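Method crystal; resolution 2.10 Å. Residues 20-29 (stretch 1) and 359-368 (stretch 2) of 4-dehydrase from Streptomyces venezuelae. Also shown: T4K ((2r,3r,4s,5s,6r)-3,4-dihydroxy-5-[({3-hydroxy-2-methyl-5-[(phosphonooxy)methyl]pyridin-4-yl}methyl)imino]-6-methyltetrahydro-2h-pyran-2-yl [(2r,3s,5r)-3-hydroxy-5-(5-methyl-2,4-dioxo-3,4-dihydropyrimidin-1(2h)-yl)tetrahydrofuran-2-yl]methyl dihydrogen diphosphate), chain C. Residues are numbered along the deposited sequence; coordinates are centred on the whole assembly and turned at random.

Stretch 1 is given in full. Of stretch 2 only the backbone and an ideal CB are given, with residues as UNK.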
# COMPACT_ATOMS: atom_id res chain seq x y z
N PRO A 20 -9.62 14.21 26.27
CA PRO A 20 -8.35 14.16 25.57
C PRO A 20 -8.30 14.94 24.27
O PRO A 20 -9.23 14.92 23.47
CB PRO A 20 -8.06 12.71 25.25
CG PRO A 20 -9.15 11.89 25.97
CD PRO A 20 -10.18 12.86 26.53
N LEU A 21 -7.21 15.67 24.08
CA LEU A 21 -6.97 16.47 22.89
C LEU A 21 -5.82 15.81 22.15
O LEU A 21 -4.79 15.52 22.74
CB LEU A 21 -6.67 17.93 23.20
CG LEU A 21 -7.72 18.56 24.12
CD1 LEU A 21 -7.38 20.02 24.38
CD2 LEU A 21 -9.12 18.48 23.50
N LEU A 22 -5.99 15.53 20.87
CA LEU A 22 -4.91 14.88 20.16
C LEU A 22 -4.58 15.51 18.84
O LEU A 22 -5.47 15.65 18.01
CB LEU A 22 -5.34 13.46 19.77
CG LEU A 22 -5.28 12.42 20.87
CD1 LEU A 22 -6.06 11.21 20.37
CD2 LEU A 22 -3.82 12.02 21.07
N VAL A 23 -3.32 15.83 18.63
CA VAL A 23 -2.97 16.36 17.35
C VAL A 23 -3.20 15.14 16.45
O VAL A 23 -2.98 13.99 16.85
CB VAL A 23 -1.52 16.88 17.30
CG1 VAL A 23 -0.59 15.82 17.88
CG2 VAL A 23 -1.06 17.17 15.87
N GLY A 24 -3.69 15.34 15.24
CA GLY A 24 -3.89 14.18 14.35
C GLY A 24 -5.29 13.60 14.34
O GLY A 24 -5.62 12.70 13.54
N ARG A 25 -6.12 14.09 15.24
CA ARG A 25 -7.45 13.56 15.26
C ARG A 25 -8.12 13.78 13.95
O ARG A 25 -8.18 14.92 13.48
CB ARG A 25 -8.30 14.12 16.39
CG ARG A 25 -9.08 12.96 16.98
CD ARG A 25 -10.31 13.40 17.71
NE ARG A 25 -10.07 13.62 19.12
CZ ARG A 25 -9.86 12.65 19.99
NH1 ARG A 25 -9.84 11.36 19.64
NH2 ARG A 25 -9.65 12.99 21.26
N PRO A 26 -8.60 12.69 13.35
CA PRO A 26 -9.25 12.83 12.05
C PRO A 26 -10.49 13.75 12.18
O PRO A 26 -11.23 13.68 13.17
CB PRO A 26 -9.57 11.39 11.59
CG PRO A 26 -9.09 10.44 12.68
CD PRO A 26 -8.78 11.31 13.90
N ASN A 27 -10.69 14.61 11.18
CA ASN A 27 -11.81 15.55 11.11
C ASN A 27 -13.10 14.79 10.82
O ASN A 27 -13.08 13.96 9.93
CB ASN A 27 -11.56 16.52 9.93
CG ASN A 27 -10.50 17.57 10.25
OD1 ASN A 27 -10.45 18.10 11.37
ND2 ASN A 27 -9.59 17.78 9.33
N ARG A 28 -14.23 15.02 11.52
CA ARG A 28 -15.45 14.26 11.20
C ARG A 28 -16.01 14.42 9.80
O ARG A 28 -15.73 15.38 9.07
CB ARG A 28 -16.49 14.12 12.29
CG ARG A 28 -16.01 13.24 13.45
CD ARG A 28 -17.12 12.49 14.18
NE ARG A 28 -16.82 12.09 15.58
CZ ARG A 28 -16.53 10.85 15.99
NH1 ARG A 28 -16.46 9.81 15.16
NH2 ARG A 28 -16.28 10.63 17.28
N ILE A 29 -16.80 13.45 9.38
CA ILE A 29 -17.39 13.52 8.03
C ILE A 29 -18.87 13.21 8.07
O ILE A 29 -19.41 12.72 9.07
CB ILE A 29 -16.78 12.54 7.00
CG1 ILE A 29 -16.59 11.15 7.62
CG2 ILE A 29 -15.49 13.07 6.38
CD1 ILE A 29 -17.69 10.16 7.24
N UNK A 359 6.80 22.40 17.99
CA UNK A 359 5.79 21.64 18.71
C UNK A 359 4.47 21.80 17.98
O UNK A 359 4.03 22.93 17.72
CB UNK A 359 5.68 22.10 20.17
N UNK A 360 3.84 20.67 17.64
CA UNK A 360 2.56 20.73 16.93
C UNK A 360 1.38 20.62 17.91
O UNK A 360 1.32 19.72 18.72
CB UNK A 360 2.48 19.62 15.88
N UNK A 361 0.43 21.53 17.86
CA UNK A 361 -0.72 21.50 18.77
C UNK A 361 -2.03 21.00 18.13
O UNK A 361 -2.24 21.16 16.93
CB UNK A 361 -0.95 22.91 19.33
N UNK A 362 -2.94 20.41 18.89
CA UNK A 362 -4.22 19.91 18.35
C UNK A 362 -5.07 20.93 17.60
O UNK A 362 -5.26 22.07 18.04
CB UNK A 362 -5.06 19.35 19.50
N UNK A 363 -5.58 20.52 16.44
CA UNK A 363 -6.42 21.35 15.58
C UNK A 363 -7.50 20.54 14.85
O UNK A 363 -7.84 19.42 15.27
CB UNK A 363 -5.55 22.08 14.56
N UNK A 364 -8.06 21.11 13.79
CA UNK A 364 -9.11 20.47 13.02
C UNK A 364 -10.47 20.72 13.66
O UNK A 364 -10.60 21.43 14.65
CB UNK A 364 -8.84 18.97 12.90
N UNK A 365 -11.50 20.10 13.07
CA UNK A 365 -12.87 20.21 13.51
C UNK A 365 -13.13 19.67 14.88
O UNK A 365 -14.17 19.95 15.48
CB UNK A 365 -13.79 19.50 12.51
N UNK A 366 -12.18 18.91 15.40
CA UNK A 366 -12.36 18.39 16.74
C UNK A 366 -12.04 19.46 17.80
O UNK A 366 -12.44 19.36 18.96
CB UNK A 366 -11.48 17.16 16.94
N UNK A 367 -11.29 20.50 17.44
CA UNK A 367 -10.92 21.51 18.42
C UNK A 367 -11.70 22.81 18.29
O UNK A 367 -11.93 23.29 17.18
CB UNK A 367 -9.42 21.81 18.30
N UNK A 368 -12.10 23.38 19.44
CA UNK A 368 -12.84 24.62 19.57
C UNK A 368 -12.11 25.57 20.53
O UNK A 368 -11.11 25.21 21.16
CB UNK A 368 -14.26 24.34 20.06
N1L T4K C . 5.95 12.81 3.62
C2L T4K C . 5.66 13.57 4.64
C2A T4K C . 6.30 14.95 4.76
C3L T4K C . 4.77 13.13 5.63
O3L T4K C . 4.47 13.94 6.71
C4L T4K C . 4.17 11.82 5.49
C4A T4K C . 3.25 11.30 6.47
C5L T4K C . 4.54 11.04 4.38
C6L T4K C . 5.43 11.59 3.46
C5B T4K C . 3.96 9.64 4.15
OP4 T4K C . 2.61 9.76 3.66
PL T4K C . 1.75 8.41 3.98
OP1 T4K C . 1.46 8.21 5.56
OP2 T4K C . 0.36 8.54 3.20
OP3 T4K C . 2.54 7.16 3.46
C1G T4K C . 1.58 10.60 11.17
C2G T4K C . 1.00 9.88 9.93
O2G T4K C . 1.02 8.46 10.16
C3G T4K C . 1.81 10.19 8.65
O3G T4K C . 1.07 9.72 7.53
C4G T4K C . 2.06 11.73 8.56
N4A T4K C . 2.94 12.08 7.52
C5G T4K C . 2.69 12.20 9.90
C6G T4K C . 3.13 13.68 9.81
O5G T4K C . 1.75 12.02 10.97
P2 T4K C . 2.67 9.43 13.04
O3P T4K C . 3.86 8.37 13.33
O4P T4K C . 2.83 10.70 14.04
OPP T4K C . 1.17 8.69 13.15
P T4K C . 0.61 8.39 14.68
O1P T4K C . 0.10 6.89 14.73
O2P T4K C . 1.72 8.57 15.82
O5 T4K C . -0.64 9.34 14.96
C5 T4K C . -0.16 10.67 15.13
C4 T4K C . -1.25 11.43 15.88
O4 T4K C . -2.53 11.26 15.20
C3 T4K C . -1.44 10.86 17.33
O3 T4K C . -1.68 11.91 18.27
C2 T4K C . -2.69 9.97 17.19
C1 T4K C . -3.49 10.68 16.10
N11 T4K C . -4.33 9.74 15.34
C61 T4K C . -3.75 8.91 14.39
C51 T4K C . -4.53 8.06 13.66
C5A T4K C . -3.92 7.11 12.61
C21 T4K C . -5.67 9.73 15.53
O21 T4K C . -6.17 10.47 16.38
N31 T4K C . -6.47 8.89 14.82
C41 T4K C . -5.93 8.06 13.89
O41 T4K C . -6.66 7.30 13.25
O1G T4K C . 2.83 9.99 11.54

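Position 359 lies in a strand, and its ideal CB has nothing of stretch 1 within 5.5 Å. Stretch 1 sets no preference here. The residue is L359.

Position 360 points its CB toward stretch 1, 4.3 Å from V23 CG2. The strand angles suit most residues, and the methyl would accept a small or apolar side chain. The residue is S360. Its OG lies 4.2 Å from V23 CG2.

At 361 the CB points away, so stretch 1 leaves the choice open. L361 touches stretch 1 through its backbone, with its C 4.2 Å from V23 CB.

The CA of 362 lies 3.9 Å from V23 CA, the shortest CA-CA distance between the stretches. The CB points sideways, 4.3 Å from L21 CB. Phi is -56° and psi 134°, which proline tolerates well; a compact apolar group would also suit. The residue is P362. Its CG packs 4.0 Å from L21 CB.

At 363 the CB points away, and many residues would fit. The residue is T363. Water 1 donates to T363 O (2.7 Å) and to L22 O (3.0 Å). Water 2 accepts from T363 N (3.0 Å) and from G24 N (2.9 Å).

At 364 phi is 84°, which favours glycine. An ideal CB would sit 2.4 Å from N27 OD1, a clash. The residue is G364. Its CA approaches N27 OD1 to 3.2 Å. It opens a type I turn, closed by the N of 367 donating to G364 O at 3.0 Å.

Position 365 points toward stretch 1, its CB 3.8 Å from N27 OD1 and 4.6 Å from R28 N. A small polar side chain, such as serine, threonine or asparagine, would suit these polar neighbours. The residue is T365. Its backbone N donates to N27 OD1 at 2.8 Å, the main direct hydrogen bond of the contact. With chi1 p, T365 OG1 also reaches water 5 (3.1 Å) and water 6 (2.8 Å). These waters lead to R28 N (3.0 Å from water 5) and R28 O (2.6 Å from water 6).

At 366 the CB points toward stretch 1, 4.0 Å from R25 CD. A small side chain suits this spacing. The residue is A366, whose CB lies at the edge of the R25 guanidinium. A366 N donates to water 4 at 3.2 Å.

At 367 the CB points sideways, with nothing of stretch 1 within 5.5 Å. A longer apolar chain could reach L21. I367 does so, its CD1 3.7 Å from L21 CD2.

Position 368 is out of reach, so stretch 1 sets no preference. It precedes a helix, where serine, threonine, aspartate, asparagine or glycine is common. The residue is G368, at the N-cap.

Stretch 2 359-368: LSLPTGTAIG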
# COMPACT_ATOMS: atom_id res chain seq x y z
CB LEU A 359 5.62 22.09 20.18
CG LEU A 359 4.68 21.12 20.88
CD1 LEU A 359 5.31 19.75 20.95
CD2 LEU A 359 4.41 21.57 22.28
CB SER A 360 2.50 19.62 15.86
OG SER A 360 1.80 20.07 14.72
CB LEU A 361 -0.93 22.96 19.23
CG LEU A 361 0.36 23.59 19.76
CD1 LEU A 361 0.13 25.05 20.08
CD2 LEU A 361 0.79 22.88 21.04
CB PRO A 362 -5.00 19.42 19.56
CG PRO A 362 -3.94 19.26 20.63
CD PRO A 362 -2.97 20.38 20.36
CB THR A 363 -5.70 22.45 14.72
OG1 THR A 363 -6.59 23.45 14.22
CG2 THR A 363 -4.79 21.88 13.62
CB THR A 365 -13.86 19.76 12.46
OG1 THR A 365 -13.72 18.35 12.25
CG2 THR A 365 -13.51 20.59 11.21
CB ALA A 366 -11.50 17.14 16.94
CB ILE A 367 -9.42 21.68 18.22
CG1 ILE A 367 -8.68 20.46 18.75
CG2 ILE A 367 -8.85 22.97 18.79
CD1 ILE A 367 -8.81 20.26 20.26
O HOH W 1 -7.46 17.72 17.33
O HOH W 2 -4.39 18.18 14.97
O HOH W 3 -6.64 16.89 13.40
O HOH W 4 -9.98 16.97 14.05
O HOH W 5 -13.58 16.05 14.25
O HOH W 6 -15.48 17.80 10.09
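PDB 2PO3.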